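Local coordinates for protein sialyltransferase 0160 (Photobacterium damselae, PDB 4R84) that transfers sialic acid from CMP-sialic acid to a glycan acceptor, probably in alpha-2,6 linkage, as a GT-B glycosyltransferase, at residues P69-E73 with S74-A78; A206-F209 with N210-P214; N251-E254 with T255-G258. All blocks are in the same frame, centred on the assembly; numbering follows the deposited sequence.

Interaction 1: P69-E73 with S74-A78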
ATOM      1  N   PRO A  69      36.798 -11.365 -15.566  1.00 32.64           N
ATOM      2  CA  PRO A  69      37.066 -10.793 -16.888  1.00 33.55           C
ATOM      3  C   PRO A  69      35.955 -11.051 -17.900  1.00 37.22           C
ATOM      4  O   PRO A  69      35.519 -12.188 -18.070  1.00 39.80           O
ATOM      5  CB  PRO A  69      38.365 -11.498 -17.317  1.00 30.40           C
ATOM      6  CG  PRO A  69      39.041 -11.819 -16.019  1.00 33.97           C
ATOM      7  CD  PRO A  69      37.932 -12.158 -15.059  1.00 33.96           C
ATOM      8  N   ILE A  70      35.485  -9.988 -18.547  1.00 31.77           N
ATOM      9  CA  ILE A  70      34.348 -10.092 -19.448  1.00 30.97           C
ATOM     10  C   ILE A  70      34.473  -9.124 -20.629  1.00 34.53           C
ATOM     11  O   ILE A  70      33.758  -9.247 -21.628  1.00 34.73           O
ATOM     12  CB  ILE A  70      33.016  -9.825 -18.685  1.00 33.89           C
ATOM     13  CG1 ILE A  70      31.818 -10.377 -19.463  1.00 35.36           C
ATOM     14  CG2 ILE A  70      32.855  -8.352 -18.411  1.00 33.67           C
ATOM     15  CD1 ILE A  70      30.497 -10.304 -18.681  1.00 37.79           C
ATOM     16  N   LEU A  71      35.408  -8.186 -20.529  1.00 40.23           N
ATOM     17  CA  LEU A  71      35.592  -7.206 -21.588  1.00 35.07           C
ATOM     18  C   LEU A  71      36.206  -7.898 -22.791  1.00 36.85           C
ATOM     19  O   LEU A  71      37.248  -8.530 -22.659  1.00 39.82           O
ATOM     20  CB  LEU A  71      36.486  -6.052 -21.121  1.00 39.29           C
ATOM     21  CG  LEU A  71      36.592  -4.855 -22.071  1.00 41.89           C
ATOM     22  CD1 LEU A  71      35.235  -4.233 -22.294  1.00 39.84           C
ATOM     23  CD2 LEU A  71      37.582  -3.818 -21.555  1.00 41.67           C
ATOM     24  N   ASN A  72      35.561  -7.775 -23.952  1.00 38.41           N
ATOM     25  CA  ASN A  72      36.105  -8.314 -25.198  1.00 38.77           C
ATOM     26  C   ASN A  72      37.225  -7.418 -25.714  1.00 41.17           C
ATOM     27  O   ASN A  72      37.164  -6.199 -25.577  1.00 37.53           O
ATOM     28  CB  ASN A  72      35.021  -8.426 -26.274  1.00 44.02           C
ATOM     29  CG  ASN A  72      33.964  -9.455 -25.943  1.00 54.13           C
ATOM     30  OD1 ASN A  72      34.276 -10.585 -25.565  1.00 66.40           O
ATOM     31  ND2 ASN A  72      32.704  -9.077 -26.104  1.00 56.73           N
ATOM     32  N   GLU A  73      38.238  -8.016 -26.328  1.00 44.82           N
ATOM     33  CA  GLU A  73      39.368  -7.241 -26.826  1.00 47.31           C
ATOM     34  C   GLU A  73      38.966  -6.120 -27.775  1.00 48.60           C
ATOM     35  O   GLU A  73      39.470  -5.000 -27.669  1.00 47.61           O
ATOM     36  CB  GLU A  73      40.376  -8.165 -27.520  1.00 54.74           C
ATOM     37  CG  GLU A  73      41.759  -7.547 -27.736  1.00 63.86           C
ATOM     38  CD  GLU A  73      42.467  -7.168 -26.445  1.00 74.04           C
ATOM     39  OE1 GLU A  73      42.137  -7.733 -25.380  1.00 73.85           O
ATOM     40  OE2 GLU A  73      43.356  -6.292 -26.499  1.00 80.54           O
ATOM     41  N   SER A  74      38.008  -6.402 -28.651  1.00 52.91           N
ATOM     42  CA  SER A  74      37.583  -5.439 -29.661  1.00 54.51           C
ATOM     43  C   SER A  74      36.952  -4.200 -29.048  1.00 56.41           C
ATOM     44  O   SER A  74      37.065  -3.101 -29.588  1.00 64.16           O
ATOM     45  CB  SER A  74      36.604  -6.097 -30.630  1.00 57.55           C
ATOM     46  OG  SER A  74      35.471  -6.594 -29.939  1.00 58.40           O
ATOM     47  N   ASP A  75      36.278  -4.390 -27.922  1.00 49.86           N
ATOM     48  CA  ASP A  75      35.566  -3.313 -27.248  1.00 45.72           C
ATOM     49  C   ASP A  75      36.480  -2.297 -26.570  1.00 35.51           C
ATOM     50  O   ASP A  75      36.051  -1.185 -26.270  1.00 35.05           O
ATOM     51  CB  ASP A  75      34.577  -3.905 -26.243  1.00 39.21           C
ATOM     52  CG  ASP A  75      33.423  -4.613 -26.929  1.00 48.45           C
ATOM     53  OD1 ASP A  75      33.087  -4.232 -28.074  1.00 54.17           O
ATOM     54  OD2 ASP A  75      32.862  -5.557 -26.339  1.00 51.95           O
ATOM     55  N   LYS A  76      37.727  -2.677 -26.304  1.00 36.73           N
ATOM     56  CA  LYS A  76      38.681  -1.746 -25.702  1.00 41.78           C
ATOM     57  C   LYS A  76      38.844  -0.474 -26.535  1.00 38.24           C
ATOM     58  O   LYS A  76      39.133   0.596 -25.993  1.00 33.93           O
ATOM     59  CB  LYS A  76      40.042  -2.413 -25.501  1.00 42.73           C
ATOM     60  CG  LYS A  76      40.045  -3.535 -24.485  1.00 47.48           C
ATOM     61  CD  LYS A  76      41.460  -4.039 -24.257  1.00 53.49           C
ATOM     62  CE  LYS A  76      41.501  -5.145 -23.215  1.00 59.80           C
ATOM     63  NZ  LYS A  76      42.897  -5.606 -22.982  1.00 62.55           N
ATOM     64  N   GLN A  77      38.665  -0.587 -27.850  1.00 40.74           N
ATOM     65  CA  GLN A  77      38.767   0.575 -28.724  1.00 37.80           C
ATOM     66  C   GLN A  77      37.405   1.079 -29.202  1.00 44.49           C
ATOM     67  O   GLN A  77      37.327   1.952 -30.061  1.00 41.14           O
ATOM     68  CB  GLN A  77      39.666   0.257 -29.927  1.00 40.02           C
ATOM     69  CG  GLN A  77      41.141   0.345 -29.581  1.00 43.58           C
ATOM     70  CD  GLN A  77      41.498   1.681 -28.951  1.00 44.25           C
ATOM     71  OE1 GLN A  77      41.252   2.733 -29.537  1.00 40.83           O
ATOM     72  NE2 GLN A  77      42.088   1.644 -27.756  1.00 39.85           N
ATOM     73  N   ALA A  78      36.326   0.534 -28.647  1.00 43.86           N
ATOM     74  CA  ALA A  78      34.998   1.039 -28.967  1.00 39.69           C
ATOM     75  C   ALA A  78      34.713   2.272 -28.124  1.00 38.44           C
ATOM     76  O   ALA A  78      35.295   2.442 -27.054  1.00 34.59           O
ATOM     77  CB  ALA A  78      33.941  -0.026 -28.732  1.00 47.39           C
TER
HETATM   78  O   HOH W   1      33.013  -6.426 -24.008  1.00 45.35           O
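K76 and E73 are joined twice, once through the backbone and once at the ends of their side chains. The amide N of K76 donates to O of E73 at 3.2 Å. The side-chain link is a weak salt bridge, with NZ of K76 3.3 Å from OE1 of E73. For this the glutamate bends at chi2 (62°), and the lysine, extended beyond CG, brings its ammonium group to the carboxylate. One residue earlier, N of D75 makes a weak bond to O of N72, 3.1 Å long. A water spans the same pair of residues: it accepts from N of N72 and donates to OD2 of D75. The N72 and D75 side chains run side by side in the same direction, amide and carboxylate planes 53° apart. Apolar contact comes from L71, whose two methyls divide the work: CD2 lies 3.8 Å from CG of K76, and CD1 meets CB of D75 at 4.0 Å. L71 and D75 also rest on F81 of strand 81-84, and Q64 accepts from the amides of I70 and L71. Two overlapping i to i+3 bonds, one of them weak, shape a surface turn with helical backbone angles but no regular helix, part of the connection between strands 59-66 and 81-84 of the N-terminal beta domain, which resembles a PKD domain.

Interaction 2: A206-F209 with N210-P214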
ATOM      1  N   ALA A 206      -3.461  -7.919   8.351  1.00 18.86           N
ATOM      2  CA  ALA A 206      -4.358  -8.822   9.082  1.00 21.91           C
ATOM      3  C   ALA A 206      -4.401 -10.204   8.427  1.00 27.31           C
ATOM      4  O   ALA A 206      -4.582 -11.218   9.102  1.00 27.65           O
ATOM      5  CB  ALA A 206      -5.778  -8.215   9.191  1.00 23.71           C
ATOM      6  N   HIS A 207      -4.180 -10.256   7.118  1.00 21.52           N
ATOM      7  CA  HIS A 207      -4.356 -11.522   6.421  1.00 21.96           C
ATOM      8  C   HIS A 207      -3.087 -12.056   5.801  1.00 24.14           C
ATOM      9  O   HIS A 207      -3.148 -12.886   4.908  1.00 23.94           O
ATOM     10  CB  HIS A 207      -5.436 -11.359   5.364  1.00 36.43           C
ATOM     11  CG  HIS A 207      -6.760 -10.995   5.957  1.00 47.76           C
ATOM     12  ND1 HIS A 207      -7.189  -9.691   6.067  1.00 51.55           N
ATOM     13  CD2 HIS A 207      -7.714 -11.756   6.538  1.00 49.22           C
ATOM     14  CE1 HIS A 207      -8.371  -9.668   6.657  1.00 57.09           C
ATOM     15  NE2 HIS A 207      -8.711 -10.908   6.953  1.00 53.48           N
ATOM     16  N   VAL A 208      -1.943 -11.609   6.309  1.00 18.88           N
ATOM     17  CA  VAL A 208      -0.664 -12.054   5.777  1.00 16.83           C
ATOM     18  C   VAL A 208      -0.510 -13.579   5.833  1.00 21.57           C
ATOM     19  O   VAL A 208       0.017 -14.187   4.891  1.00 21.33           O
ATOM     20  CB  VAL A 208       0.525 -11.369   6.510  1.00 19.55           C
ATOM     21  CG1 VAL A 208       0.459 -11.616   8.011  1.00 19.91           C
ATOM     22  CG2 VAL A 208       1.857 -11.855   5.945  1.00 16.76           C
ATOM     23  N   PHE A 209      -0.998 -14.209   6.903  1.00 22.72           N
ATOM     24  CA  PHE A 209      -0.812 -15.650   7.037  1.00 15.78           C
ATOM     25  C   PHE A 209      -1.704 -16.444   6.085  1.00 18.42           C
ATOM     26  O   PHE A 209      -1.414 -17.599   5.765  1.00 24.71           O
ATOM     27  CB  PHE A 209      -1.071 -16.114   8.478  1.00 24.61           C
ATOM     28  CG  PHE A 209      -0.663 -17.534   8.708  1.00 23.48           C
ATOM     29  CD1 PHE A 209       0.677 -17.872   8.776  1.00 27.67           C
ATOM     30  CD2 PHE A 209      -1.613 -18.536   8.830  1.00 33.55           C
ATOM     31  CE1 PHE A 209       1.067 -19.181   8.963  1.00 33.73           C
ATOM     32  CE2 PHE A 209      -1.229 -19.851   9.023  1.00 37.15           C
ATOM     33  CZ  PHE A 209       0.117 -20.170   9.085  1.00 37.36           C
ATOM     34  N   ASN A 210      -2.797 -15.841   5.639  1.00 20.57           N
ATOM     35  CA  ASN A 210      -3.632 -16.512   4.645  1.00 20.75           C
ATOM     36  C   ASN A 210      -3.066 -16.351   3.235  1.00 25.08           C
ATOM     37  O   ASN A 210      -3.397 -17.129   2.343  1.00 26.15           O
ATOM     38  CB  ASN A 210      -5.063 -15.982   4.693  1.00 26.87           C
ATOM     39  CG  ASN A 210      -5.842 -16.517   5.873  1.00 37.62           C
ATOM     40  OD1 ASN A 210      -5.517 -17.573   6.423  1.00 39.28           O
ATOM     41  ND2 ASN A 210      -6.888 -15.801   6.260  1.00 31.98           N
ATOM     42  N   ASN A 211      -2.226 -15.338   3.032  1.00 19.58           N
ATOM     43  CA  ASN A 211      -1.773 -15.021   1.675  1.00 16.45           C
ATOM     44  C   ASN A 211      -0.365 -15.467   1.301  1.00 20.08           C
ATOM     45  O   ASN A 211      -0.136 -15.859   0.156  1.00 20.90           O
ATOM     46  CB  ASN A 211      -1.869 -13.509   1.424  1.00 19.37           C
ATOM     47  CG  ASN A 211      -3.306 -13.023   1.293  1.00 21.27           C
ATOM     48  OD1 ASN A 211      -4.214 -13.785   0.939  1.00 19.46           O
ATOM     49  ND2 ASN A 211      -3.518 -11.738   1.582  1.00 21.67           N
ATOM     50  N   LEU A 212       0.588 -15.395   2.231  1.00 17.84           N
ATOM     51  CA  LEU A 212       1.985 -15.662   1.853  1.00 17.76           C
ATOM     52  C   LEU A 212       2.432 -17.129   1.981  1.00 20.84           C
ATOM     53  O   LEU A 212       3.153 -17.618   1.104  1.00 21.75           O
ATOM     54  CB  LEU A 212       2.936 -14.772   2.663  1.00 17.09           C
ATOM     55  CG  LEU A 212       2.708 -13.259   2.486  1.00 20.96           C
ATOM     56  CD1 LEU A 212       3.861 -12.453   3.088  1.00 18.55           C
ATOM     57  CD2 LEU A 212       2.536 -12.888   1.016  1.00 22.05           C
ATOM     58  N   PRO A 213       2.023 -17.839   3.052  1.00 21.14           N
ATOM     59  CA  PRO A 213       2.500 -19.231   3.113  1.00 24.62           C
ATOM     60  C   PRO A 213       2.201 -20.109   1.881  1.00 23.47           C
ATOM     61  O   PRO A 213       3.035 -20.965   1.595  1.00 24.32           O
ATOM     62  CB  PRO A 213       1.798 -19.784   4.359  1.00 24.64           C
ATOM     63  CG  PRO A 213       1.621 -18.591   5.233  1.00 25.45           C
ATOM     64  CD  PRO A 213       1.297 -17.462   4.282  1.00 21.34           C
ATOM     65  N   PRO A 214       1.052 -19.930   1.187  1.00 22.77           N
ATOM     66  CA  PRO A 214       0.833 -20.769   0.002  1.00 23.83           C
ATOM     67  C   PRO A 214       1.841 -20.565  -1.111  1.00 24.96           C
ATOM     68  O   PRO A 214       1.987 -21.448  -1.959  1.00 25.11           O
ATOM     69  CB  PRO A 214      -0.554 -20.348  -0.472  1.00 23.03           C
ATOM     70  CG  PRO A 214      -1.233 -19.869   0.758  1.00 28.59           C
ATOM     71  CD  PRO A 214      -0.168 -19.178   1.533  1.00 21.87           C
TER
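P213 sets its ring against F209, CG lying over one face of the phenyl group, 4.1 Å from the ring centroid and 29° off the normal, in a CH-pi contact. With chi1 at -170°, the F209 ring is swung away from the backbone N and along the turn to the proline, and the two side chains cross at about a right angle. The nearest ring atom, CD1 of F209, is 3.7 Å from CG of P213. On the buried side, CG2 of V208 touches CD1 of L212 at 3.5 Å. H207 and N210 meet more loosely: ND2 of N210 comes to the edge of the imidazole near its plane, 4.1 Å from CD2 of H207.

The backbone fixes these positions. O of V208 accepts two bonds, one from N of L212 at 3.0 Å, nearly in line with the carbonyl, and one from N of N211 at 3.1 Å, above the carbonyl plane. O of H207, at the N-cap position, receives weak bonds from the amides of N210 and N211. P213 has no amide hydrogen to offer O of F209; its CD packs there instead, 3.1 Å from that oxygen.

Farther out, the buried amide of N211 is held at both ends, OD1 by N178 and ND2 by T203. L212 packs on F201 and I230 of the central sheet, whereas F209 and P213 both reach Y266 of helix 252-267. The side chain of H207 lies about 9 Å from the bound donor analogue and meets H126 edge to face. This short helical turn and the helical segment that follows it open the crossover from strand 197-204 to the parallel strand 225-233, a beta-alpha-beta connection of the first of the two Rossmann-like domains of the GT-B fold.

Interaction 3: N251-E254 with T255-G258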
ATOM      1  N   ASN A 251       1.917 -12.401  29.247  1.00 36.90           N
ATOM      2  CA  ASN A 251       3.125 -12.942  28.632  1.00 44.08           C
ATOM      3  C   ASN A 251       3.084 -12.888  27.112  1.00 37.76           C
ATOM      4  O   ASN A 251       3.632 -13.774  26.456  1.00 33.61           O
ATOM      5  CB  ASN A 251       3.333 -14.398  29.060  1.00 41.75           C
ATOM      6  CG  ASN A 251       3.026 -14.629  30.522  1.00 45.15           C
ATOM      7  OD1 ASN A 251       3.501 -13.900  31.394  1.00 44.28           O
ATOM      8  ND2 ASN A 251       2.200 -15.634  30.796  1.00 40.97           N
ATOM      9  N   LYS A 252       2.439 -11.866  26.554  1.00 35.30           N
ATOM     10  CA  LYS A 252       2.110 -11.891  25.128  1.00 35.94           C
ATOM     11  C   LYS A 252       3.335 -11.802  24.205  1.00 35.23           C
ATOM     12  O   LYS A 252       3.359 -12.449  23.160  1.00 30.87           O
ATOM     13  CB  LYS A 252       1.110 -10.775  24.783  1.00 29.25           C
ATOM     14  CG  LYS A 252       1.561  -9.365  25.117  1.00 29.42           C
ATOM     15  CD  LYS A 252       0.455  -8.358  24.790  1.00 31.55           C
ATOM     16  CE  LYS A 252       0.965  -6.921  24.808  1.00 26.84           C
ATOM     17  NZ  LYS A 252       1.283  -6.448  26.198  1.00 28.80           N
ATOM     18  N   ILE A 253       4.344 -11.013  24.569  1.00 32.73           N
ATOM     19  CA  ILE A 253       5.542 -10.928  23.727  1.00 34.11           C
ATOM     20  C   ILE A 253       6.358 -12.216  23.844  1.00 36.74           C
ATOM     21  O   ILE A 253       6.892 -12.710  22.853  1.00 32.94           O
ATOM     22  CB  ILE A 253       6.413  -9.706  24.066  1.00 37.76           C
ATOM     23  CG1 ILE A 253       5.648  -8.423  23.746  1.00 32.59           C
ATOM     24  CG2 ILE A 253       7.715  -9.731  23.282  1.00 43.18           C
ATOM     25  CD1 ILE A 253       5.070  -8.387  22.347  1.00 31.45           C
ATOM     26  N   GLU A 254       6.445 -12.763  25.052  1.00 38.49           N
ATOM     27  CA  GLU A 254       7.107 -14.050  25.246  1.00 41.64           C
ATOM     28  C   GLU A 254       6.459 -15.132  24.387  1.00 39.50           C
ATOM     29  O   GLU A 254       7.145 -15.967  23.788  1.00 40.44           O
ATOM     30  CB  GLU A 254       7.054 -14.463  26.715  1.00 50.39           C
ATOM     31  CG  GLU A 254       7.838 -15.715  27.031  1.00 52.83           C
ATOM     32  CD  GLU A 254       7.705 -16.113  28.485  1.00 66.25           C
ATOM     33  OE1 GLU A 254       7.579 -15.205  29.334  1.00 65.53           O
ATOM     34  OE2 GLU A 254       7.708 -17.329  28.778  1.00 67.58           O
ATOM     35  N   THR A 255       5.133 -15.108  24.318  1.00 33.34           N
ATOM     36  CA  THR A 255       4.419 -16.058  23.477  1.00 34.86           C
ATOM     37  C   THR A 255       4.763 -15.804  22.003  1.00 32.99           C
ATOM     38  O   THR A 255       5.019 -16.753  21.252  1.00 29.17           O
ATOM     39  CB  THR A 255       2.910 -15.977  23.713  1.00 34.07           C
ATOM     40  OG1 THR A 255       2.643 -16.265  25.093  1.00 43.22           O
ATOM     41  CG2 THR A 255       2.177 -16.988  22.848  1.00 37.79           C
ATOM     42  N   LEU A 256       4.808 -14.534  21.601  1.00 33.94           N
ATOM     43  CA  LEU A 256       5.200 -14.178  20.234  1.00 36.57           C
ATOM     44  C   LEU A 256       6.564 -14.750  19.870  1.00 37.70           C
ATOM     45  O   LEU A 256       6.714 -15.431  18.847  1.00 40.07           O
ATOM     46  CB  LEU A 256       5.255 -12.663  20.046  1.00 40.72           C
ATOM     47  CG  LEU A 256       3.992 -11.911  19.667  1.00 34.86           C
ATOM     48  CD1 LEU A 256       4.352 -10.508  19.213  1.00 28.79           C
ATOM     49  CD2 LEU A 256       3.239 -12.665  18.588  1.00 36.12           C
ATOM     50  N   GLU A 257       7.547 -14.477  20.721  1.00 42.12           N
ATOM     51  CA  GLU A 257       8.906 -14.968  20.529  1.00 42.34           C
ATOM     52  C   GLU A 257       8.939 -16.478  20.415  1.00 45.11           C
ATOM     53  O   GLU A 257       9.658 -17.032  19.584  1.00 45.51           O
ATOM     54  CB  GLU A 257       9.796 -14.530  21.695  1.00 48.62           C
ATOM     55  CG  GLU A 257      10.348 -13.120  21.585  1.00 60.98           C
ATOM     56  CD  GLU A 257      10.938 -12.610  22.873  1.00 71.44           C
ATOM     57  OE1 GLU A 257      10.921 -13.355  23.886  1.00 76.97           O
ATOM     58  OE2 GLU A 257      11.444 -11.450  22.898  1.00 71.93           O
ATOM     59  N   GLY A 258       8.122 -17.133  21.230  1.00 36.90           N
ATOM     60  CA  GLY A 258       8.067 -18.576  21.233  1.00 42.08           C
ATOM     61  C   GLY A 258       7.446 -19.133  19.968  1.00 43.06           C
ATOM     62  O   GLY A 258       7.690 -20.286  19.615  1.00 31.95           O
TER
HETATM   63  O   HOH W   2       9.880 -16.646  24.268  1.00 55.87           O
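T255 donates twice to O of N251, the carbonyl of the N-cap residue. Its amide N lies 2.9 Å from that oxygen, and its hydroxyl OG1 adds a second bond at 3.0 Å from above the carbonyl plane. The torsion responsible is chi1 of -59°, which turns OG1 back toward the preceding turn. Three more i to i+4 bonds follow: N of L256 to O of K252, N of E257 to O of I253, and N of G258 to O of E254. The E257 bond is the straightest, 2.8 Å long with an N-H...O angle of 173°. O of E254 also receives a water at 2.9 Å, which reaches OE1 of E257 weakly. The ammonium group of K252 is engaged by D308 in a salt bridge and by the carbonyls of N305 and K247. On the packed side, CD1 of I253 meets CD1 of L256 at 3.9 Å, and both residues touch Y312 of helix 307-313. Together these bonds make the regular first turns of alpha-helix 252-267, with the threonine hydroxyl returning to the i-4 carbonyl.

In the fold
From the N terminus, the three contacts follow one another in series, and none nests in or crosses another. Interaction 1 shapes the loop between strands 59-66 and 81-84 in the PKD-like domain, its centre about 49 Å from that of interaction 2. Farther along, within the sialyltransferase part of the chain, interaction 2 forms the start of the link from strand 197-204 to strand 225-233. Interaction 3 begins helix 252-267, between strands 225-233 and 290-294 in sequence. Interactions 2 and 3 have nearest atoms about 11 Å apart and do not touch, yet the later part of helix 252-267, which interaction 3 starts, runs back to the region of interaction 2.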